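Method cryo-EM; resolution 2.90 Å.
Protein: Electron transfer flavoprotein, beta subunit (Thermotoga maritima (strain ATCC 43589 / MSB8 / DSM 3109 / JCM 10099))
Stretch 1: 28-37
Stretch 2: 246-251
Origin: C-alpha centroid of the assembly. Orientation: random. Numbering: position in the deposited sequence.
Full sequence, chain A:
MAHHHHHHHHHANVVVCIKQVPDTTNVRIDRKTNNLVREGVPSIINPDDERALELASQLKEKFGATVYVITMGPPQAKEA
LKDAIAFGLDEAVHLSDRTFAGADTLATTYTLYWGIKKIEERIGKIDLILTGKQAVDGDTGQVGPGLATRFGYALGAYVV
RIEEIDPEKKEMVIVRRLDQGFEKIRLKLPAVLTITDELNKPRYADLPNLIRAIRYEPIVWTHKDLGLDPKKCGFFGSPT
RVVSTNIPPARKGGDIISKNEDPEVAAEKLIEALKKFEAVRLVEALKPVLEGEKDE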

# COMPACT_ATOMS: atom_id res chain seq x y z
N ARG A 28 11.99 24.79 5.91
CA ARG A 28 10.84 25.27 6.65
C ARG A 28 10.18 24.11 7.37
O ARG A 28 10.48 22.94 7.14
CB ARG A 28 9.85 25.97 5.72
CG ARG A 28 9.03 25.01 4.92
CD ARG A 28 8.44 25.64 3.68
NE ARG A 28 7.75 24.65 2.87
CZ ARG A 28 8.35 23.89 1.96
NH1 ARG A 28 9.65 24.02 1.74
NH2 ARG A 28 7.65 23.01 1.26
N ILE A 29 9.26 24.46 8.27
CA ILE A 29 8.56 23.49 9.09
C ILE A 29 7.24 23.16 8.41
O ILE A 29 6.43 24.05 8.13
CB ILE A 29 8.32 24.03 10.51
CG1 ILE A 29 9.62 23.98 11.32
CG2 ILE A 29 7.25 23.24 11.23
CD1 ILE A 29 9.49 24.58 12.70
N ASP A 30 7.03 21.88 8.12
CA ASP A 30 5.75 21.37 7.66
C ASP A 30 5.03 20.76 8.85
O ASP A 30 5.50 19.77 9.42
CB ASP A 30 5.94 20.34 6.55
CG ASP A 30 4.65 20.01 5.84
OD1 ASP A 30 3.69 20.79 5.95
OD2 ASP A 30 4.60 18.95 5.17
N ARG A 31 3.90 21.36 9.24
CA ARG A 31 3.21 20.95 10.45
C ARG A 31 2.51 19.60 10.30
O ARG A 31 2.31 18.91 11.30
CB ARG A 31 2.18 22.00 10.85
CG ARG A 31 2.78 23.25 11.49
CD ARG A 31 3.49 22.92 12.79
NE ARG A 31 4.32 24.03 13.23
CZ ARG A 31 5.18 23.95 14.25
NH1 ARG A 31 5.31 22.82 14.92
NH2 ARG A 31 5.90 25.01 14.58
N LYS A 32 2.14 19.21 9.07
CA LYS A 32 1.30 18.03 8.91
C LYS A 32 2.13 16.75 8.92
O LYS A 32 1.64 15.70 9.36
CB LYS A 32 0.47 18.15 7.63
CG LYS A 32 -0.47 19.38 7.60
CD LYS A 32 -1.68 19.23 8.54
CE LYS A 32 -1.55 20.02 9.85
NZ LYS A 32 -2.75 19.89 10.72
N THR A 33 3.36 16.81 8.46
CA THR A 33 4.27 15.69 8.67
C THR A 33 5.11 15.86 9.92
O THR A 33 5.78 14.89 10.32
CB THR A 33 5.19 15.50 7.46
OG1 THR A 33 5.99 14.33 7.66
CG2 THR A 33 6.10 16.69 7.28
N ASN A 34 5.07 17.04 10.55
CA ASN A 34 5.83 17.39 11.76
C ASN A 34 7.33 17.15 11.57
O ASN A 34 7.98 16.49 12.38
CB ASN A 34 5.31 16.65 12.99
CG ASN A 34 4.05 17.27 13.56
OD1 ASN A 34 2.94 16.82 13.28
ND2 ASN A 34 4.22 18.32 14.35
N ASN A 35 7.87 17.69 10.48
CA ASN A 35 9.28 17.52 10.17
C ASN A 35 9.77 18.73 9.38
O ASN A 35 8.98 19.55 8.91
CB ASN A 35 9.53 16.23 9.40
CG ASN A 35 10.85 15.58 9.77
OD1 ASN A 35 11.77 16.25 10.24
ND2 ASN A 35 10.94 14.27 9.56
N LEU A 36 11.09 18.83 9.25
CA LEU A 36 11.69 19.81 8.37
C LEU A 36 11.65 19.29 6.94
O LEU A 36 12.18 18.21 6.65
CB LEU A 36 13.13 20.10 8.77
CG LEU A 36 13.39 21.01 9.97
CD1 LEU A 36 14.87 21.29 10.05
CD2 LEU A 36 12.62 22.29 9.81
N VAL A 37 11.03 20.04 6.04
CA VAL A 37 11.04 19.70 4.62
C VAL A 37 12.29 20.36 4.03
O VAL A 37 12.27 21.46 3.47
CB VAL A 37 9.73 20.08 3.91
CG1 VAL A 37 8.68 19.04 4.21
CG2 VAL A 37 9.21 21.38 4.43
N ASN A 246 13.58 16.96 17.14
CA ASN A 246 12.14 17.15 17.09
C ASN A 246 11.86 18.62 16.83
O ASN A 246 12.52 19.49 17.39
CB ASN A 246 11.48 16.67 18.39
CG ASN A 246 10.06 17.17 18.53
OD1 ASN A 246 9.15 16.67 17.88
ND2 ASN A 246 9.86 18.16 19.39
N ILE A 247 10.88 18.88 15.98
CA ILE A 247 10.50 20.25 15.63
C ILE A 247 9.78 20.87 16.83
O ILE A 247 9.28 20.12 17.68
CB ILE A 247 9.63 20.27 14.35
CG1 ILE A 247 8.18 19.92 14.65
CG2 ILE A 247 10.20 19.32 13.33
CD1 ILE A 247 7.23 20.33 13.58
N PRO A 248 9.74 22.21 16.94
CA PRO A 248 9.08 22.89 18.06
C PRO A 248 7.55 22.82 17.93
O PRO A 248 7.07 22.18 17.00
CB PRO A 248 9.53 24.35 17.95
CG PRO A 248 10.67 24.33 16.95
CD PRO A 248 10.37 23.16 16.03
N PRO A 249 6.78 23.47 18.83
CA PRO A 249 5.31 23.46 18.75
C PRO A 249 4.78 24.59 17.86
O PRO A 249 5.58 25.27 17.24
CB PRO A 249 4.92 23.74 20.21
CG PRO A 249 6.01 24.67 20.70
CD PRO A 249 7.27 24.24 19.98
N ALA A 250 3.45 24.75 17.81
CA ALA A 250 2.82 25.80 16.98
C ALA A 250 2.59 27.06 17.83
O ALA A 250 1.43 27.52 17.90
CB ALA A 250 1.52 25.28 16.40
N ARG A 251 3.66 27.58 18.44
CA ARG A 251 3.57 28.80 19.29
C ARG A 251 2.44 28.63 20.31
O ARG A 251 2.41 27.59 21.00
CB ARG A 251 3.36 30.04 18.42
CG ARG A 251 4.53 31.02 18.43
CD ARG A 251 4.09 32.43 18.76
NE ARG A 251 4.83 33.00 19.88
CZ ARG A 251 6.15 32.96 20.01
NH1 ARG A 251 6.89 32.38 19.08
NH2 ARG A 251 6.73 33.50 21.07

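This is a small, mixed contact in which one isoleucine of an irregular segment, I247, packs against a β-hairpin while an arginine from the hairpin's turn reaches over to the backbone of the prolines that follow it.

The hairpin supplies a firm platform. Its two short strands are paired through backbone hydrogen bonds from V37 N to R28 O (3.2 Å) and from D30 N to N35 O (3.1 Å), with a weak return bond from N35 N to D30 O (3.3 Å). Between the strands, R31, K32 and T33 adopt helical backbone angles, and N34 follows with positive phi and psi (55°/51°), a left-handed conformation that asparagine tolerates better than most residues with a side chain. The turn thus brings the chain back, and I29, R31, N34 and N35 all come within reach of I247. The partner, residues 246-251, has no regular helix or strand through its middle, and its two consecutive prolines, P248 and P249, lack the backbone N-H that ordinary strand pairing would use.

I247 is the centre of the contact and, with 119 Å² covered, the residue most enclosed by the other stretch. Its CA-to-CB bond points toward the hairpin, and its branched side chain meets several neighbours at once. I247 CD1 lies 3.7 Å from I29 CG2, an apolar contact between two β-branched residues, and also 3.7 Å from N34 ND2. On its other branch, I247 CG2 sits 3.8 Å from N35 CA and 4.2 Å from L36 N, so the isoleucine packs against the hairpin's backbone as well as its side chains. The CA-to-CB bond of N35 points away from the other stretch, and N35 OD1 accepts a hydrogen bond from L36 N (2.8 Å). I29 also points toward the other stretch, and its CD1 touches the ring of P248 at CD, again at 3.7 Å. Proline suits this place by offering a compact hydrocarbon surface to the isoleucine.

R31 provides the polar part. Its CA-to-CB bond runs sideways, but the long side chain brings the guanidinium to the other stretch, where R31 NH1 donates a hydrogen bond to P248 O at 2.8 Å. The N-H...O angle of 165° is nearly straight, and the oxygen lies at the edge of the guanidinium, near its plane, which is where the N-H bonds point. R31 NH2 approaches P249 O to 2.7 Å. Arginine suits this position because it combines reach with several donors, and the prolines, though they have no N-H to give, keep carbonyl oxygens that can accept. R31 NH1 also lies 3.4 Å from the apolar I247 CD1, while the backbone N of A250 lies over one face of the guanidinium, 3.9 Å from R31 NH1. The small side chain of A250 comes near as well, with CB 4.4 Å from R31 NE.

The whole interface buries just 342 Å², summed over both sides, yet it joins residues more than two hundred positions apart in the sequence.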